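PDB 5C5G: spherulin-4 from Aspergillus clavatus, which is a glycoside hydrolase that probably cleaves galactosaminogalactan, the N-acetylgalactosamine-containing cell-surface polysaccharide whose biosynthesis requires its Aspergillus fumigatus counterpart. Local coordinates for residues L14-Y17 against A22-P25; E27-K32 against G243-F248; K64-E69 against N105-V110; E88-I93 against T134-G139. One frame throughout, in Å; residues are numbered along the deposited sequence.

Contact 1: L14-Y17 against A22-P25. With EDO (1,2-ethanediol), chain B.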
loop_
_atom_site.group_PDB
_atom_site.type_symbol
_atom_site.label_atom_id
_atom_site.label_comp_id
_atom_site.label_asym_id
_atom_site.label_seq_id
_atom_site.Cartn_x
_atom_site.Cartn_y
_atom_site.Cartn_z
ATOM N N LEU A 14 4.825 4.929 1.502
ATOM C CA LEU A 14 5.378 6.228 1.853
ATOM C C LEU A 14 6.508 6.050 2.844
ATOM O O LEU A 14 6.385 6.365 4.032
ATOM C CB LEU A 14 4.282 7.144 2.409
ATOM C CG LEU A 14 4.689 8.590 2.675
ATOM C CD1 LEU A 14 5.069 9.273 1.376
ATOM C CD2 LEU A 14 3.577 9.346 3.354
ATOM N N TYR A 15 7.615 5.513 2.357
ATOM C CA TYR A 15 8.763 5.229 3.220
ATOM C C TYR A 15 9.764 6.378 3.091
ATOM O O TYR A 15 10.976 6.179 3.069
ATOM C CB TYR A 15 9.410 3.874 2.890
ATOM C CG TYR A 15 8.445 2.704 2.830
ATOM C CD1 TYR A 15 7.173 2.773 3.398
ATOM C CD2 TYR A 15 8.791 1.548 2.160
ATOM C CE1 TYR A 15 6.306 1.715 3.326
ATOM C CE2 TYR A 15 7.911 0.468 2.077
ATOM C CZ TYR A 15 6.659 0.579 2.656
ATOM O OH TYR A 15 5.775 -0.473 2.561
ATOM N N VAL A 16 9.221 7.567 2.921
ATOM C CA VAL A 16 9.937 8.824 2.940
ATOM C C VAL A 16 9.958 9.313 4.371
ATOM O O VAL A 16 8.920 9.393 4.998
ATOM C CB VAL A 16 9.135 9.859 2.111
ATOM C CG1 VAL A 16 9.814 11.199 2.096
ATOM C CG2 VAL A 16 8.905 9.360 0.679
ATOM N N TYR A 17 11.130 9.647 4.897
ATOM C CA TYR A 17 11.175 10.155 6.255
ATOM C C TYR A 17 10.485 11.534 6.323
ATOM O O TYR A 17 10.759 12.394 5.495
ATOM C CB TYR A 17 12.613 10.252 6.761
ATOM C CG TYR A 17 12.645 10.710 8.189
ATOM C CD1 TYR A 17 12.378 9.822 9.214
ATOM C CD2 TYR A 17 12.879 12.040 8.512
ATOM C CE1 TYR A 17 12.352 10.232 10.520
ATOM C CE2 TYR A 17 12.866 12.460 9.828
ATOM C CZ TYR A 17 12.601 11.547 10.824
ATOM O OH TYR A 17 12.571 11.948 12.134
ATOM N N ALA A 22 8.815 17.073 3.476
ATOM C CA ALA A 22 9.130 15.867 2.722
ATOM C C ALA A 22 7.904 15.204 2.109
ATOM O O ALA A 22 8.000 14.570 1.058
ATOM C CB ALA A 22 9.883 14.865 3.585
ATOM N N TRP A 23 6.762 15.293 2.786
ATOM C CA TRP A 23 5.540 14.674 2.304
ATOM C C TRP A 23 4.689 15.620 1.453
ATOM O O TRP A 23 3.612 15.225 0.997
ATOM C CB TRP A 23 4.742 14.116 3.483
ATOM C CG TRP A 23 5.354 12.899 4.104
ATOM C CD1 TRP A 23 6.503 12.273 3.738
ATOM C CD2 TRP A 23 4.826 12.156 5.203
ATOM N NE1 TRP A 23 6.723 11.172 4.540
ATOM C CE2 TRP A 23 5.707 11.081 5.450
ATOM C CE3 TRP A 23 3.688 12.293 6.004
ATOM C CZ2 TRP A 23 5.484 10.150 6.462
ATOM C CZ3 TRP A 23 3.466 11.363 7.008
ATOM C CH2 TRP A 23 4.363 10.310 7.228
ATOM N N ASP A 24 5.188 16.828 1.200
ATOM C CA ASP A 24 4.431 17.812 0.444
ATOM C C ASP A 24 3.982 17.310 -0.926
ATOM O O ASP A 24 2.862 17.585 -1.327
ATOM C CB ASP A 24 5.227 19.108 0.265
ATOM C CG ASP A 24 5.254 19.984 1.522
ATOM O OD1 ASP A 24 4.764 19.568 2.591
ATOM O OD2 ASP A 24 5.778 21.111 1.431
ATOM N N PRO A 25 4.835 16.568 -1.653
ATOM C CA PRO A 25 4.362 16.143 -2.980
ATOM C C PRO A 25 3.168 15.201 -2.910
ATOM O O PRO A 25 2.376 15.147 -3.855
ATOM C CB PRO A 25 5.579 15.429 -3.573
ATOM C CG PRO A 25 6.747 16.049 -2.892
ATOM C CD PRO A 25 6.263 16.279 -1.475
HETATM C C1 EDO B . 5.286 -1.817 -1.529
HETATM O O1 EDO B . 4.721 -3.094 -1.870
HETATM C C2 EDO B . 6.565 -1.908 -0.698
HETATM O O2 EDO B . 6.310 -2.346 0.647
#
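Leu14 sets one methyl, CD2, over a face of the Trp23 indole, 3.6 Å from the centroid of the six-membered ring and 17° off its normal, a CH-pi contact. The leucine reaches the indole because CG stands anti to its backbone N (chi1 -173°), which carries both methyls toward the ring. At the pyrrole edge, Trp23 NE1 donates to Val16 O at 2.9 Å with an N-H...O angle of 160°. The oxygen lies close to the indole plane, although the donor stands above the carbonyl plane. Val16 CG1 adds a lateral hold, 3.8 Å from Trp23 CD1, so the indole is gripped over a face and along an edge. Ile62 of helix 56-66 also packs on Trp23.

Ala22 CB is still close-packed, 3.2 Å from Tyr17 O and 4.0 Å from Val16 CG1; the fit opens beyond it, at the exposed Tyr17. Its side chain starts away from the 22-25 segment, and its hydroxyl bonds to Asp55 and Asn57. Tyr15 also leaves the contact; its OH is 2.7 Å from O2 of a 1,2-ethanediol. As Tyr15 binds N-acetyl-D-galactosamine, the packed loop adjoins the sugar site at the C-terminal mouth of a (beta/alpha) barrel, where such enzymes bind substrate.

Contact 2: E27-K32 against G243-F248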
loop_
_atom_site.group_PDB
_atom_site.type_symbol
_atom_site.label_atom_id
_atom_site.label_comp_id
_atom_site.label_asym_id
_atom_site.label_seq_id
_atom_site.Cartn_x
_atom_site.Cartn_y
_atom_site.Cartn_z
ATOM N N GLU A 27 0.867 15.382 -0.242
ATOM C CA GLU A 27 -0.254 16.191 0.184
ATOM C C GLU A 27 -0.784 17.003 -0.981
ATOM O O GLU A 27 -1.993 17.204 -1.104
ATOM C CB GLU A 27 0.112 17.098 1.349
ATOM C CG GLU A 27 -1.126 17.691 1.999
ATOM C CD GLU A 27 -0.822 18.574 3.170
ATOM O OE1 GLU A 27 0.354 18.642 3.594
ATOM O OE2 GLU A 27 -1.774 19.206 3.660
ATOM N N ASP A 28 0.115 17.468 -1.843
ATOM C CA ASP A 28 -0.302 18.286 -2.973
ATOM C C ASP A 28 -1.245 17.526 -3.906
ATOM O O ASP A 28 -2.258 18.078 -4.329
ATOM C CB ASP A 28 0.905 18.809 -3.738
ATOM C CG ASP A 28 1.648 19.923 -2.990
ATOM O OD1 ASP A 28 1.106 20.478 -2.010
ATOM O OD2 ASP A 28 2.779 20.253 -3.399
ATOM N N VAL A 29 -0.946 16.270 -4.217
ATOM C CA VAL A 29 -1.831 15.527 -5.110
ATOM C C VAL A 29 -3.106 15.062 -4.397
ATOM O O VAL A 29 -4.159 14.986 -5.027
ATOM C CB VAL A 29 -1.125 14.337 -5.808
ATOM C CG1 VAL A 29 0.034 14.830 -6.651
ATOM C CG2 VAL A 29 -0.662 13.281 -4.808
ATOM N N ILE A 30 -3.033 14.794 -3.099
ATOM C CA ILE A 30 -4.227 14.445 -2.348
ATOM C C ILE A 30 -5.220 15.610 -2.390
ATOM O O ILE A 30 -6.421 15.412 -2.584
ATOM C CB ILE A 30 -3.900 14.103 -0.882
ATOM C CG1 ILE A 30 -3.146 12.779 -0.810
ATOM C CG2 ILE A 30 -5.175 14.051 -0.022
ATOM C CD1 ILE A 30 -2.458 12.555 0.539
ATOM N N SER A 31 -4.705 16.819 -2.194
ATOM C CA SER A 31 -5.515 18.026 -2.192
ATOM C C SER A 31 -6.041 18.359 -3.588
ATOM O O SER A 31 -7.183 18.798 -3.751
ATOM C CB SER A 31 -4.688 19.196 -1.648
ATOM O OG SER A 31 -5.460 20.380 -1.655
ATOM N N LYS A 32 -5.212 18.142 -4.606
ATOM C CA LYS A 32 -5.596 18.448 -5.978
ATOM C C LYS A 32 -6.665 17.494 -6.500
ATOM O O LYS A 32 -7.467 17.861 -7.352
ATOM C CB LYS A 32 -4.366 18.393 -6.889
ATOM C CG LYS A 32 -4.652 18.666 -8.351
ATOM C CD LYS A 32 -3.405 18.561 -9.201
ATOM C CE LYS A 32 -3.741 18.738 -10.672
ATOM N NZ LYS A 32 -2.593 18.398 -11.553
ATOM N N GLY A 243 9.855 11.411 -11.011
ATOM C CA GLY A 243 9.748 12.595 -11.831
ATOM C C GLY A 243 8.417 12.804 -12.518
ATOM O O GLY A 243 8.156 13.911 -12.985
ATOM N N GLN A 244 7.590 11.765 -12.584
ATOM C CA GLN A 244 6.264 11.870 -13.198
ATOM C C GLN A 244 5.165 11.523 -12.204
ATOM O O GLN A 244 4.091 11.083 -12.575
ATOM C CB GLN A 244 6.187 10.984 -14.441
ATOM C CG GLN A 244 7.111 11.513 -15.539
ATOM C CD GLN A 244 7.127 10.649 -16.767
ATOM O OE1 GLN A 244 6.094 10.438 -17.402
ATOM N NE2 GLN A 244 8.298 10.123 -17.101
ATOM N N TRP A 245 5.443 11.727 -10.921
ATOM C CA TRP A 245 4.463 11.450 -9.878
ATOM C C TRP A 245 3.145 12.203 -10.103
ATOM O O TRP A 245 2.066 11.611 -10.058
ATOM C CB TRP A 245 5.084 11.800 -8.531
ATOM C CG TRP A 245 4.143 11.916 -7.366
ATOM C CD1 TRP A 245 3.857 13.050 -6.680
ATOM C CD2 TRP A 245 3.406 10.865 -6.739
ATOM N NE1 TRP A 245 2.989 12.778 -5.653
ATOM C CE2 TRP A 245 2.689 11.444 -5.675
ATOM C CE3 TRP A 245 3.276 9.500 -6.973
ATOM C CZ2 TRP A 245 1.844 10.703 -4.849
ATOM C CZ3 TRP A 245 2.428 8.763 -6.148
ATOM C CH2 TRP A 245 1.745 9.368 -5.093
ATOM N N SER A 246 3.216 13.500 -10.369
ATOM C CA SER A 246 1.988 14.266 -10.548
ATOM C C SER A 246 1.233 13.782 -11.791
ATOM O O SER A 246 0.009 13.725 -11.785
ATOM C CB SER A 246 2.260 15.772 -10.604
ATOM O OG SER A 246 3.172 16.091 -11.623
ATOM N N GLU A 247 1.965 13.464 -12.859
ATOM C CA GLU A 247 1.354 12.971 -14.087
ATOM C C GLU A 247 0.680 11.621 -13.846
ATOM O O GLU A 247 -0.422 11.383 -14.326
ATOM C CB GLU A 247 2.388 12.857 -15.213
ATOM C CG GLU A 247 2.853 14.189 -15.768
ATOM C CD GLU A 247 3.997 14.836 -14.992
ATOM O OE1 GLU A 247 4.388 14.384 -13.899
ATOM O OE2 GLU A 247 4.509 15.855 -15.501
ATOM N N PHE A 248 1.348 10.739 -13.114
ATOM C CA PHE A 248 0.764 9.463 -12.751
ATOM C C PHE A 248 -0.558 9.656 -12.008
ATOM O O PHE A 248 -1.561 9.052 -12.361
ATOM C CB PHE A 248 1.767 8.651 -11.911
ATOM C CG PHE A 248 1.160 7.503 -11.160
ATOM C CD1 PHE A 248 0.503 6.480 -11.814
ATOM C CD2 PHE A 248 1.228 7.462 -9.786
ATOM C CE1 PHE A 248 -0.068 5.437 -11.091
ATOM C CE2 PHE A 248 0.671 6.417 -9.078
ATOM C CZ PHE A 248 0.019 5.414 -9.737
#
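Val29 sets its two methyls against the nitrogen-bearing side of the Trp245 indole. CG2 comes within 3.6 Å of Trp245 CZ2, while CG1 reaches 3.7 Å from Trp245 NE1, so both methyls bear on this part of the ring system from the same side, obliquely. With CG1 anti to the carbonyl carbon (chi1 -60°), the fork of the valine faces the neighbouring helix with both prongs in use. The Trp245 side chain does not start out facing the 27-32 segment, but CG anti to its backbone N (chi1 165°) swings the indole across the gap.

The same nitrogen that Val29 covers is tied to the backbone: Trp245 NE1 donates to Pro25 O, one turn earlier on the valine's helix. This bond satisfies a buried polar atom and helps fix the rotation of the indole. Beyond the ring the fit is looser, Val29 CG1 standing 4.4 Å from Ser246 CA. A salt bridge from Lys32 to Asp250 spans the two helices farther along.

Helix 24-32 thus lies beside the closing helix 245-252, and the indole between them rests on Val10 and Val12 of strand 9-13 and on Phe229 of strand 227-230, the first and last strands of the closed sheet.

Contact 3: K64-E69 against N105-V110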
loop_
_atom_site.group_PDB
_atom_site.type_symbol
_atom_site.label_atom_id
_atom_site.label_comp_id
_atom_site.label_asym_id
_atom_site.label_seq_id
_atom_site.Cartn_x
_atom_site.Cartn_y
_atom_site.Cartn_z
ATOM N N LYS A 64 -1.719 15.276 9.629
ATOM C CA LYS A 64 -2.013 16.095 8.457
ATOM C C LYS A 64 -2.573 15.249 7.319
ATOM O O LYS A 64 -3.520 15.650 6.648
ATOM C CB LYS A 64 -0.771 16.853 7.993
ATOM C CG LYS A 64 -0.316 17.900 8.994
ATOM C CD LYS A 64 1.115 18.365 8.753
ATOM C CE LYS A 64 1.314 18.924 7.362
ATOM N NZ LYS A 64 2.738 19.296 7.132
ATOM N N LEU A 65 -1.991 14.076 7.102
ATOM C CA LEU A 65 -2.505 13.191 6.058
ATOM C C LEU A 65 -3.820 12.574 6.473
ATOM O O LEU A 65 -4.733 12.437 5.654
ATOM C CB LEU A 65 -1.514 12.071 5.717
ATOM C CG LEU A 65 -0.167 12.466 5.123
ATOM C CD1 LEU A 65 0.601 11.220 4.749
ATOM C CD2 LEU A 65 -0.309 13.379 3.914
ATOM N N ALA A 66 -3.918 12.184 7.738
ATOM C CA ALA A 66 -5.121 11.536 8.251
ATOM C C ALA A 66 -6.339 12.452 8.159
ATOM O O ALA A 66 -7.465 11.979 8.114
ATOM C CB ALA A 66 -4.910 11.095 9.685
ATOM N N SER A 67 -6.112 13.762 8.122
ATOM C CA SER A 67 -7.203 14.727 8.050
ATOM C C SER A 67 -7.951 14.716 6.716
ATOM O O SER A 67 -9.049 15.259 6.623
ATOM C CB SER A 67 -6.669 16.135 8.324
ATOM O OG SER A 67 -5.971 16.652 7.207
ATOM N N TYR A 68 -7.361 14.126 5.681
ATOM C CA TYR A 68 -8.005 14.081 4.365
ATOM C C TYR A 68 -8.888 12.856 4.249
ATOM O O TYR A 68 -8.443 11.734 4.484
ATOM C CB TYR A 68 -6.949 14.041 3.265
ATOM C CG TYR A 68 -6.214 15.340 3.089
ATOM C CD1 TYR A 68 -6.708 16.324 2.254
ATOM C CD2 TYR A 68 -5.022 15.579 3.751
ATOM C CE1 TYR A 68 -6.041 17.521 2.084
ATOM C CE2 TYR A 68 -4.347 16.772 3.590
ATOM C CZ TYR A 68 -4.858 17.739 2.756
ATOM O OH TYR A 68 -4.196 18.939 2.587
ATOM N N GLU A 69 -10.132 13.066 3.848
ATOM C CA GLU A 69 -11.109 11.993 3.814
ATOM C C GLU A 69 -10.810 10.950 2.742
ATOM O O GLU A 69 -11.271 9.817 2.843
ATOM C CB GLU A 69 -12.507 12.565 3.583
ATOM N N ASN A 105 -4.485 12.204 20.545
ATOM C CA ASN A 105 -4.698 12.872 19.268
ATOM C C ASN A 105 -5.428 11.908 18.358
ATOM O O ASN A 105 -4.857 10.942 17.864
ATOM C CB ASN A 105 -3.366 13.293 18.648
ATOM C CG ASN A 105 -3.534 14.069 17.350
ATOM O OD1 ASN A 105 -4.607 14.089 16.747
ATOM N ND2 ASN A 105 -2.462 14.702 16.908
ATOM N N ALA A 106 -6.706 12.181 18.130
ATOM C CA ALA A 106 -7.531 11.267 17.361
ATOM C C ALA A 106 -7.045 11.079 15.925
ATOM O O ALA A 106 -7.342 10.061 15.310
ATOM C CB ALA A 106 -8.980 11.744 17.370
ATOM N N ASN A 107 -6.301 12.054 15.403
ATOM C CA ASN A 107 -5.778 11.981 14.039
ATOM C C ASN A 107 -4.392 11.363 13.927
ATOM O O ASN A 107 -3.884 11.172 12.817
ATOM C CB ASN A 107 -5.787 13.363 13.372
ATOM C CG ASN A 107 -7.077 13.643 12.612
ATOM O OD1 ASN A 107 -8.023 12.857 12.659
ATOM N ND2 ASN A 107 -7.110 14.765 11.898
ATOM N N LEU A 108 -3.776 11.045 15.064
ATOM C CA LEU A 108 -2.553 10.260 15.033
ATOM C C LEU A 108 -2.991 8.814 15.072
ATOM O O LEU A 108 -3.073 8.207 16.139
ATOM C CB LEU A 108 -1.621 10.596 16.202
ATOM C CG LEU A 108 -0.304 9.815 16.089
ATOM C CD1 LEU A 108 0.528 10.276 14.903
ATOM C CD2 LEU A 108 0.528 9.875 17.344
ATOM N N ALA A 109 -3.286 8.272 13.899
ATOM C CA ALA A 109 -3.940 6.981 13.804
ATOM C C ALA A 109 -3.814 6.442 12.402
ATOM O O ALA A 109 -3.669 7.209 11.439
ATOM C CB ALA A 109 -5.412 7.102 14.160
ATOM N N VAL A 110 -3.963 5.129 12.289
ATOM C CA VAL A 110 -4.087 4.464 10.995
ATOM C C VAL A 110 -5.424 3.740 10.945
ATOM O O VAL A 110 -6.077 3.547 11.976
ATOM C CB VAL A 110 -2.896 3.523 10.723
ATOM C CG1 VAL A 110 -1.580 4.316 10.678
ATOM C CG2 VAL A 110 -2.819 2.426 11.752
#
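Asn107 meets Ala66 and Ser67 from a loop whose shape is set two residues earlier. At the start of the 105-110 segment, Asn105 OD1 accepts from the backbone N of Asn107 at 3.0 Å, an Asx turn in which the donor stands above the plane of the side-chain carbonyl. The backbone bond from Leu108 N to Asn105 O closes a type I beta turn from Asn105 to Leu108, with Ala106 and Asn107 at its corners.

Asn107 then supplies most of the contact. Its carbonyl O approaches Ala66 CB to 3.3 Å, and its side chain leans over the helix end, ND2 lying 3.8 Å from Ser67 CA. These are van der Waals contacts. Ser67 spends its hydroxyl at home: chi1 of 76° tucks OG back along the helix, where it donates to Lys64 O at 2.7 Å. Leu108 follows at the centre of an inverse gamma turn; it starts its side chain away from the 64-69 segment and packs on Ile62 and Pro63 earlier in the same helix. Ala109 only brushes the partner, its O being 4.4 Å from Ala66 CB.

The loop between helix 86-103 and strand 112-116 is thereby laid against the C-terminal end of helix 56-66, at the surface, while Leu65 on this helix packs against helix 24-32.

Contact 4: E88-I93 against T134-G139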
loop_
_atom_site.group_PDB
_atom_site.type_symbol
_atom_site.label_atom_id
_atom_site.label_comp_id
_atom_site.label_asym_id
_atom_site.label_seq_id
_atom_site.Cartn_x
_atom_site.Cartn_y
_atom_site.Cartn_z
ATOM N N GLU A 88 4.780 -11.100 18.276
ATOM C CA GLU A 88 5.538 -9.904 17.921
ATOM C C GLU A 88 4.801 -9.121 16.847
ATOM O O GLU A 88 4.739 -7.893 16.878
ATOM C CB GLU A 88 6.944 -10.283 17.456
ATOM C CG GLU A 88 7.783 -10.893 18.572
ATOM C CD GLU A 88 9.076 -11.513 18.084
ATOM O OE1 GLU A 88 9.530 -11.164 16.973
ATOM O OE2 GLU A 88 9.636 -12.355 18.818
ATOM N N VAL A 89 4.209 -9.836 15.903
ATOM C CA VAL A 89 3.379 -9.194 14.897
ATOM C C VAL A 89 2.212 -8.479 15.591
ATOM O O VAL A 89 1.902 -7.327 15.294
ATOM C CB VAL A 89 2.860 -10.216 13.877
ATOM C CG1 VAL A 89 1.928 -9.569 12.896
ATOM C CG2 VAL A 89 4.023 -10.864 13.135
ATOM N N ARG A 90 1.574 -9.157 16.533
ATOM C CA ARG A 90 0.463 -8.573 17.255
ATOM C C ARG A 90 0.890 -7.341 18.053
ATOM O O ARG A 90 0.150 -6.365 18.118
ATOM C CB ARG A 90 -0.182 -9.605 18.157
ATOM C CG ARG A 90 -1.358 -9.069 18.914
ATOM C CD ARG A 90 -2.227 -10.187 19.422
ATOM N NE ARG A 90 -3.497 -9.673 19.920
ATOM C CZ ARG A 90 -4.603 -10.399 20.038
ATOM N NH1 ARG A 90 -4.602 -11.675 19.690
ATOM N NH2 ARG A 90 -5.713 -9.840 20.502
ATOM N N ARG A 91 2.069 -7.374 18.671
ATOM C CA ARG A 91 2.555 -6.194 19.388
ATOM C C ARG A 91 2.590 -5.002 18.442
ATOM O O ARG A 91 2.174 -3.893 18.796
ATOM C CB ARG A 91 3.937 -6.433 19.999
ATOM C CG ARG A 91 4.541 -5.195 20.656
ATOM C CD ARG A 91 5.368 -4.358 19.686
ATOM N NE ARG A 91 5.852 -3.147 20.333
ATOM C CZ ARG A 91 6.395 -2.127 19.683
ATOM N NH1 ARG A 91 6.804 -1.062 20.353
ATOM N NH2 ARG A 91 6.558 -2.184 18.369
ATOM N N ASP A 92 3.062 -5.203 17.226
ATOM C CA ASP A 92 3.165 -4.095 16.293
ATOM C C ASP A 92 1.775 -3.590 15.895
ATOM O O ASP A 92 1.533 -2.382 15.829
ATOM C CB ASP A 92 3.969 -4.480 15.047
ATOM C CG ASP A 92 5.449 -4.613 15.315
ATOM O OD1 ASP A 92 5.932 -4.178 16.382
ATOM O OD2 ASP A 92 6.149 -5.167 14.437
ATOM N N ILE A 93 0.844 -4.502 15.611
ATOM C CA ILE A 93 -0.520 -4.099 15.277
ATOM C C ILE A 93 -1.099 -3.257 16.406
ATOM O O ILE A 93 -1.696 -2.193 16.178
ATOM C CB ILE A 93 -1.419 -5.334 15.065
ATOM C CG1 ILE A 93 -0.960 -6.144 13.842
ATOM C CG2 ILE A 93 -2.867 -4.904 14.894
ATOM C CD1 ILE A 93 -1.609 -7.524 13.753
ATOM N N THR A 134 -5.818 -11.145 10.467
ATOM C CA THR A 134 -6.965 -10.368 10.033
ATOM C C THR A 134 -7.965 -10.192 11.170
ATOM O O THR A 134 -8.502 -9.095 11.363
ATOM C CB THR A 134 -7.586 -10.976 8.771
ATOM O OG1 THR A 134 -6.680 -10.706 7.705
ATOM C CG2 THR A 134 -8.930 -10.350 8.440
ATOM N N ASP A 135 -8.223 -11.252 11.929
ATOM C CA ASP A 135 -9.108 -11.133 13.084
ATOM C C ASP A 135 -8.600 -10.099 14.082
ATOM O O ASP A 135 -9.369 -9.330 14.645
ATOM C CB ASP A 135 -9.273 -12.494 13.781
ATOM C CG ASP A 135 -10.181 -13.447 13.021
ATOM O OD1 ASP A 135 -10.879 -13.012 12.080
ATOM O OD2 ASP A 135 -10.205 -14.638 13.392
ATOM N N VAL A 136 -7.297 -10.086 14.307
ATOM C CA VAL A 136 -6.708 -9.105 15.208
ATOM C C VAL A 136 -6.911 -7.690 14.682
ATOM O O VAL A 136 -7.339 -6.795 15.419
ATOM C CB VAL A 136 -5.209 -9.381 15.454
ATOM C CG1 VAL A 136 -4.574 -8.265 16.285
ATOM C CG2 VAL A 136 -5.027 -10.716 16.154
ATOM N N VAL A 137 -6.634 -7.458 13.405
ATOM C CA VAL A 137 -6.821 -6.129 12.860
ATOM C C VAL A 137 -8.280 -5.701 12.949
ATOM O O VAL A 137 -8.584 -4.573 13.365
ATOM C CB VAL A 137 -6.355 -6.073 11.416
ATOM C CG1 VAL A 137 -6.694 -4.726 10.778
ATOM C CG2 VAL A 137 -4.868 -6.308 11.360
ATOM N N LYS A 138 -9.192 -6.584 12.562
ATOM C CA LYS A 138 -10.616 -6.253 12.557
ATOM C C LYS A 138 -11.171 -6.055 13.961
ATOM O O LYS A 138 -12.192 -5.391 14.124
ATOM C CB LYS A 138 -11.418 -7.343 11.846
ATOM C CG LYS A 138 -11.055 -7.549 10.378
ATOM C CD LYS A 138 -11.414 -6.374 9.482
ATOM C CE LYS A 138 -11.109 -6.698 8.009
ATOM N NZ LYS A 138 -11.159 -5.501 7.092
ATOM N N GLY A 139 -10.530 -6.638 14.974
ATOM C CA GLY A 139 -11.058 -6.604 16.329
ATOM C C GLY A 139 -10.390 -5.636 17.286
ATOM O O GLY A 139 -10.794 -5.527 18.445
#
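Ile93 and Val136 provide the apolar heart of this helix pair. Ile93 CD1 lies 4.0 Å from Val136 CG1, and Ile93 CG2 approaches the same methyl equally closely, so both isoleucine branches embrace it. Ile93 CD1 also reaches 4.2 Å from Val137 CG2, a looser contact toward the barrel wall.

A second kind of contact joins a flat cation to a methyl. Val136 CG2 sits over one face of the Arg90 guanidinium, offset toward its rim, with NH1 at 3.7 Å. Arg90 reaches there by leaving the helix with CG anti to the backbone N (chi1 -179°) and staying extended as far as NE. Its NE forms a salt bridge with Glu94 of its own helix while one face of the guanidinium packs on the valine.

Another ionic pair lies away from the partner helix: Arg91 NH2 bonds Asp92 OD1 at 2.9 Å, in the guanidinium plane, and Asp92 also pairs with Arg84.

The axes of the two short segments approach to 10.6 Å at an angle of 21°. Helix 86-103 precedes strand 112-116 and helix 124-139 follows it; these near-parallel neighbours, with Ile93 and Val137 both resting on Phe115 of that strand, fit the outer helical layer of a (beta/alpha) barrel.

In the fold
From the N terminus, the chain leaves strand 9-13 and closes the short loop of contact 1 before entering helix 24-32. That helix also serves contact 2, which spans most of the sequence and joins the barrel's beginning to its final helix. Contacts 3 and 4 both nest inside that long loop. They cross, because segment 88-93 falls between the halves of contact 3 and segment 105-110 between those of contact 4. Leu65 packs on Leu14 and Trp23, linking contacts 1 and 3; Tyr68 meets Glu27 and Ile30, linking contacts 2 and 3. Contact 4 touches none of the others, though its nearest atoms come within about 6 Å of contact 3; its centre is about 32 Å from that of contact 2, across the barrel.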